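Local coordinates for papain-like cysteine protease (Porcine reproductive and respiratory syndrome virus, PDB 3MTV) that acts as a papain-like cysteine protease and a metal-dependent nuclease, being the nsp1beta part of the viral polyprotein, and probably helps suppress host interferon signalling, at the interface of chains A and B. Residues are numbered along the deposited sequence; one frame, centred on the assembly and turned at random. Chains: chain A/B, Papain-like cysteine protease.

Contact 1: the interface of chains A and B. Residues chain A 51, 73-74, 156; chain B 28-29.
The loop of chain B that joins strand 18-23 to helix 39-48 lays B:Glu28 and B:Val29 across three loops of chain A, which contribute A:Trp156, A:Val73 with A:Glu74, and A:Pro51. B:Glu28 lies at the middle of the patch, with its side chain and its carbonyl turned to different partners. Its carbonyl oxygen O sits over one face of the A:Trp156 indole, shifted toward the rim and 3.5 Å from CE2, so the pair meets as a carbonyl-over-ring contact. The side chain leaves at a steep angle to the carbonyl. With CG placed between its own backbone N and carbonyl carbon (chi1 87°) and a further bend at chi2 (-111°), it carries the carboxylate out from the loop toward chain A and sets CD 3.7 Å from CG1 of A:Val73. A methyl group is thus packed against the carboxylate. Beside it the carboxylate of A:Glu74 stands nearly perpendicular to that of B:Glu28; with OE1 of A:Glu74 4.2 Å from OE2 of B:Glu28, two like charges would probably disfavour each other unless one is protonated or screened. B:Val29 continues under the indole, its CA 3.8 Å from CH2 of A:Trp156 and its methyl CG1 3.9 Å from CZ3 of the same ring. The other methyl branch is turned to the proline: CG2 of B:Val29 points at ring atom CG of A:Pro51, a loose contact at 4.2 Å.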
ATOM      1  N   PRO A  51       8.939  -1.318   1.131  1.00 49.71           N
ATOM      2  CA  PRO A  51       7.540  -0.956   0.991  1.00 41.47           C
ATOM      3  C   PRO A  51       6.807  -2.061   0.303  1.00 41.86           C
ATOM      4  O   PRO A  51       7.406  -2.710  -0.428  1.00 51.39           O
ATOM      5  CB  PRO A  51       7.620   0.192   0.085  1.00 53.50           C
ATOM      6  CG  PRO A  51       9.066   0.528  -0.193  1.00 39.11           C
ATOM      7  CD  PRO A  51       9.738  -0.698   0.074  1.00 61.76           C
ATOM      8  N   VAL A  73      17.777  -1.265   0.888  1.00 58.73           N
ATOM      9  CA  VAL A  73      18.904  -0.680   0.170  1.00 74.43           C
ATOM     10  C   VAL A  73      19.536   0.596   0.784  1.00 84.57           C
ATOM     11  O   VAL A  73      20.788   0.672   0.771  1.00 70.80           O
ATOM     12  CB  VAL A  73      18.457  -0.373  -1.222  1.00 63.51           C
ATOM     13  CG1 VAL A  73      16.946  -0.194  -1.159  1.00 84.03           C
ATOM     14  CG2 VAL A  73      19.137   0.911  -1.739  1.00 56.45           C
ATOM     15  N   GLU A  74      18.707   1.564   1.265  1.00 67.71           N
ATOM     16  CA  GLU A  74      19.176   2.868   1.847  1.00 78.73           C
ATOM     17  C   GLU A  74      20.015   2.673   3.095  1.00 82.84           C
ATOM     18  O   GLU A  74      20.985   3.379   3.348  1.00 85.80           O
ATOM     19  CB  GLU A  74      18.015   3.724   2.408  1.00 75.72           C
ATOM     20  CG  GLU A  74      17.092   4.456   1.450  1.00 56.87           C
ATOM     21  CD  GLU A  74      15.925   3.568   1.067  1.00 96.84           C
ATOM     22  OE1 GLU A  74      15.985   2.293   1.185  1.00 87.12           O
ATOM     23  OE2 GLU A  74      14.936   4.159   0.626  1.00 83.88           O
ATOM     24  N   TRP A 156      10.802  -8.264  -6.480  1.00 34.71           N
ATOM     25  CA  TRP A 156      12.166  -8.412  -6.931  1.00 53.04           C
ATOM     26  C   TRP A 156      13.197  -9.044  -5.994  1.00 67.23           C
ATOM     27  O   TRP A 156      14.388  -9.021  -6.323  1.00 67.39           O
ATOM     28  CB  TRP A 156      12.781  -7.077  -7.309  1.00 42.49           C
ATOM     29  CG  TRP A 156      13.077  -6.229  -6.213  1.00 54.59           C
ATOM     30  CD1 TRP A 156      14.297  -6.013  -5.603  1.00 64.58           C
ATOM     31  CD2 TRP A 156      12.156  -5.406  -5.539  1.00 67.83           C
ATOM     32  NE1 TRP A 156      14.177  -5.093  -4.584  1.00 49.56           N
ATOM     33  CE2 TRP A 156      12.864  -4.719  -4.516  1.00 60.17           C
ATOM     34  CE3 TRP A 156      10.787  -5.181  -5.681  1.00 55.62           C
ATOM     35  CZ2 TRP A 156      12.251  -3.820  -3.688  1.00 53.05           C
ATOM     36  CZ3 TRP A 156      10.183  -4.280  -4.824  1.00 69.50           C
ATOM     37  CH2 TRP A 156      10.904  -3.613  -3.854  1.00 60.54           C
TER
ATOM     38  N   GLU B  28      14.334   1.452  -6.773  1.00 63.68           N
ATOM     39  CA  GLU B  28      14.596   0.088  -6.385  1.00 51.45           C
ATOM     40  C   GLU B  28      13.256  -0.613  -6.344  1.00 63.88           C
ATOM     41  O   GLU B  28      13.165  -1.845  -6.411  1.00 50.81           O
ATOM     42  CB  GLU B  28      15.243  -0.004  -5.009  1.00 52.14           C
ATOM     43  CG  GLU B  28      14.155  -0.037  -3.855  1.00 72.40           C
ATOM     44  CD  GLU B  28      14.069   1.235  -2.908  1.00 81.62           C
ATOM     45  OE1 GLU B  28      14.659   2.346  -3.160  1.00 89.12           O
ATOM     46  OE2 GLU B  28      13.386   1.101  -1.855  1.00101.38           O
ATOM     47  N   VAL B  29      12.185   0.155  -6.220  1.00 54.09           N
ATOM     48  CA  VAL B  29      10.955  -0.576  -6.205  1.00 58.80           C
ATOM     49  C   VAL B  29      10.572  -1.017  -7.600  1.00 58.28           C
ATOM     50  O   VAL B  29      10.398  -0.194  -8.480  1.00 74.40           O
ATOM     51  CB  VAL B  29       9.857   0.196  -5.682  1.00 64.41           C
ATOM     52  CG1 VAL B  29       8.747  -0.736  -5.715  1.00 51.52           C
ATOM     53  CG2 VAL B  29      10.118   0.613  -4.254  1.00 50.23           C
TER

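Contact 2: the interface of chains A and B. Residues chain A 52-53, 152, 155-156; chain B 29-31.
B:Phe31 has CG anti to its own carbonyl carbon (chi1 -69°) and its ring turned by chi2 (90°) so that one face looks toward A:Trp156; the tryptophan, with CG between its backbone N and carbonyl carbon, swings its six-membered ring out to meet that face. The two rings pack edge to face, their planes 81° apart. The tryptophan supplies the edge: CZ3 of A:Trp156 stands above the phenylalanine face, toward the rim, 3.7 Å from CZ of B:Phe31. Each face of the indole also has a polar atom near its rim. The backbone N of B:Lys30 lies over the face turned to chain B, 3.6 Å from CE3 of A:Trp156, and the hydroxyl OG of A:Ser155 lies more distantly over the opposite one. The carbonyl O of B:Lys30 comes down near the same rim, 3.4 Å from CE3 of A:Trp156, so it is the lysine backbone that follows the indole while its aliphatic chain runs away from the ring. Further residues of chain A border B:Phe31. CB of A:His52 lies 3.8 Å from CZ of B:Phe31, past the end of the ring and displaced toward the side away from the tryptophan. CA of A:Ser155 borders CD2 of B:Phe31 at 4.0 Å, and the methyl CG2 of A:Val152 lies beyond the edge at CE2. A second-shell bond ties two parts of this wall together: NE2 of A:His53 and OG of A:Ser155 are hydrogen bonded at 2.9 Å, the hydroxyl lying in the imidazole plane, which should help fix the histidine ring, whose CE1 edge is directed at CH2 of A:Trp156 and passes beside CZ of B:Phe31. In the fold, the wall combines the turn between helix 39-48 and strand 54-56 with the loop between strands 145-150 and 158-162, and receives the B chain loop ahead of helix 39-48.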
ATOM      1  N   HIS A  52       5.593  -2.383   0.674  1.00 47.71           N
ATOM      2  CA  HIS A  52       4.663  -3.044  -0.228  1.00 41.28           C
ATOM      3  C   HIS A  52       4.870  -4.446  -0.046  1.00 52.96           C
ATOM      4  O   HIS A  52       4.166  -5.279  -0.697  1.00 60.98           O
ATOM      5  CB  HIS A  52       4.841  -2.696  -1.744  1.00 49.94           C
ATOM      6  CG  HIS A  52       4.822  -1.207  -2.095  1.00 52.31           C
ATOM      7  ND1 HIS A  52       3.749  -0.356  -1.832  1.00 44.92           N
ATOM      8  CD2 HIS A  52       5.750  -0.436  -2.725  1.00 45.43           C
ATOM      9  CE1 HIS A  52       4.050   0.864  -2.266  1.00 62.52           C
ATOM     10  NE2 HIS A  52       5.253   0.839  -2.844  1.00 41.58           N
ATOM     11  N   HIS A  53       5.794  -4.768   0.861  1.00 54.17           N
ATOM     12  CA  HIS A  53       5.711  -6.158   1.287  1.00 57.98           C
ATOM     13  C   HIS A  53       5.067  -6.327   2.604  1.00 61.72           C
ATOM     14  O   HIS A  53       5.305  -5.532   3.493  1.00 63.64           O
ATOM     15  CB  HIS A  53       7.014  -6.908   1.300  1.00 48.18           C
ATOM     16  CG  HIS A  53       7.818  -6.787   0.047  1.00 66.35           C
ATOM     17  ND1 HIS A  53       8.202  -5.573  -0.486  1.00 56.55           N
ATOM     18  CD2 HIS A  53       8.335  -7.745  -0.762  1.00 51.36           C
ATOM     19  CE1 HIS A  53       8.923  -5.794  -1.563  1.00 47.38           C
ATOM     20  NE2 HIS A  53       9.024  -7.096  -1.738  1.00 48.73           N
ATOM     21  N   VAL A 152       5.976 -11.662  -1.423  1.00 45.75           N
ATOM     22  CA  VAL A 152       4.939 -11.672  -2.462  1.00 61.68           C
ATOM     23  C   VAL A 152       5.487 -12.084  -3.819  1.00 70.44           C
ATOM     24  O   VAL A 152       6.569 -11.561  -4.169  1.00 44.92           O
ATOM     25  CB  VAL A 152       4.264 -10.208  -2.657  1.00 65.32           C
ATOM     26  CG1 VAL A 152       4.323  -9.371  -1.423  1.00 66.25           C
ATOM     27  CG2 VAL A 152       5.013  -9.396  -3.566  1.00 56.42           C
ATOM     28  N   SER A 155       7.645  -9.880  -6.133  1.00 54.13           N
ATOM     29  CA  SER A 155       8.787  -9.085  -5.643  1.00 43.20           C
ATOM     30  C   SER A 155       9.984  -9.292  -6.529  1.00 51.35           C
ATOM     31  O   SER A 155      10.180 -10.367  -7.176  1.00 45.55           O
ATOM     32  CB  SER A 155       9.177  -9.513  -4.242  1.00 52.44           C
ATOM     33  OG  SER A 155      10.316  -8.837  -3.738  1.00 52.41           O
ATOM     34  N   TRP A 156      10.802  -8.264  -6.480  1.00 34.71           N
ATOM     35  CA  TRP A 156      12.166  -8.412  -6.931  1.00 53.04           C
ATOM     36  C   TRP A 156      13.197  -9.044  -5.994  1.00 67.23           C
ATOM     37  O   TRP A 156      14.388  -9.021  -6.323  1.00 67.39           O
ATOM     38  CB  TRP A 156      12.781  -7.077  -7.309  1.00 42.49           C
ATOM     39  CG  TRP A 156      13.077  -6.229  -6.213  1.00 54.59           C
ATOM     40  CD1 TRP A 156      14.297  -6.013  -5.603  1.00 64.58           C
ATOM     41  CD2 TRP A 156      12.156  -5.406  -5.539  1.00 67.83           C
ATOM     42  NE1 TRP A 156      14.177  -5.093  -4.584  1.00 49.56           N
ATOM     43  CE2 TRP A 156      12.864  -4.719  -4.516  1.00 60.17           C
ATOM     44  CE3 TRP A 156      10.787  -5.181  -5.681  1.00 55.62           C
ATOM     45  CZ2 TRP A 156      12.251  -3.820  -3.688  1.00 53.05           C
ATOM     46  CZ3 TRP A 156      10.183  -4.280  -4.824  1.00 69.50           C
ATOM     47  CH2 TRP A 156      10.904  -3.613  -3.854  1.00 60.54           C
TER
ATOM     48  N   VAL B  29      12.185   0.155  -6.220  1.00 54.09           N
ATOM     49  CA  VAL B  29      10.955  -0.576  -6.205  1.00 58.80           C
ATOM     50  C   VAL B  29      10.572  -1.017  -7.600  1.00 58.28           C
ATOM     51  O   VAL B  29      10.398  -0.194  -8.480  1.00 74.40           O
ATOM     52  CB  VAL B  29       9.857   0.196  -5.682  1.00 64.41           C
ATOM     53  CG1 VAL B  29       8.747  -0.736  -5.715  1.00 51.52           C
ATOM     54  CG2 VAL B  29      10.118   0.613  -4.254  1.00 50.23           C
ATOM     55  N   LYS B  30      10.496  -2.313  -7.813  1.00 52.75           N
ATOM     56  CA  LYS B  30      10.437  -2.866  -9.176  1.00 65.98           C
ATOM     57  C   LYS B  30       9.776  -4.182  -9.195  1.00 54.40           C
ATOM     58  O   LYS B  30      10.389  -5.186  -9.057  1.00 60.05           O
ATOM     59  CB  LYS B  30      11.806  -2.979  -9.863  1.00 41.54           C
ATOM     60  CG  LYS B  30      12.493  -1.590 -10.024  1.00 58.31           C
ATOM     61  CD  LYS B  30      13.551  -1.672 -11.094  1.00 85.27           C
ATOM     62  CE  LYS B  30      13.825  -0.352 -11.858  1.00107.92           C
ATOM     63  NZ  LYS B  30      15.319  -0.219 -12.157  1.00 99.26           N
ATOM     64  N   PHE B  31       8.480  -4.167  -9.371  1.00 61.69           N
ATOM     65  CA  PHE B  31       7.760  -5.397  -9.425  1.00 54.82           C
ATOM     66  C   PHE B  31       7.387  -5.705 -10.844  1.00 59.89           C
ATOM     67  O   PHE B  31       7.535  -4.877 -11.735  1.00 58.59           O
ATOM     68  CB  PHE B  31       6.380  -5.204  -8.767  1.00 67.97           C
ATOM     69  CG  PHE B  31       6.414  -4.989  -7.312  1.00 52.63           C
ATOM     70  CD1 PHE B  31       6.508  -3.738  -6.779  1.00 74.38           C
ATOM     71  CD2 PHE B  31       6.339  -6.054  -6.439  1.00 74.42           C
ATOM     72  CE1 PHE B  31       6.557  -3.583  -5.335  1.00 63.69           C
ATOM     73  CE2 PHE B  31       6.420  -5.873  -5.067  1.00 43.01           C
ATOM     74  CZ  PHE B  31       6.521  -4.643  -4.535  1.00 51.34           C
TER

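Contacts 1 and 2 are neighbouring parts of one surface, their C-alpha centres about 8 Å apart, and share A:Trp156 and B:Val29. Consecutive residues of a single chain B loop thus pass along the indole from contact 1 to contact 2, and the two-fold symmetry repeats both with the chains exchanged. The tryptophan loop runs into the strand bearing the catalytic A:His159, about 14 Å from the centre of contact 1 and 12 Å from that of contact 2; pairing could therefore steady this loop. Whether the deposited pair is the biological dimer the structure alone does not show.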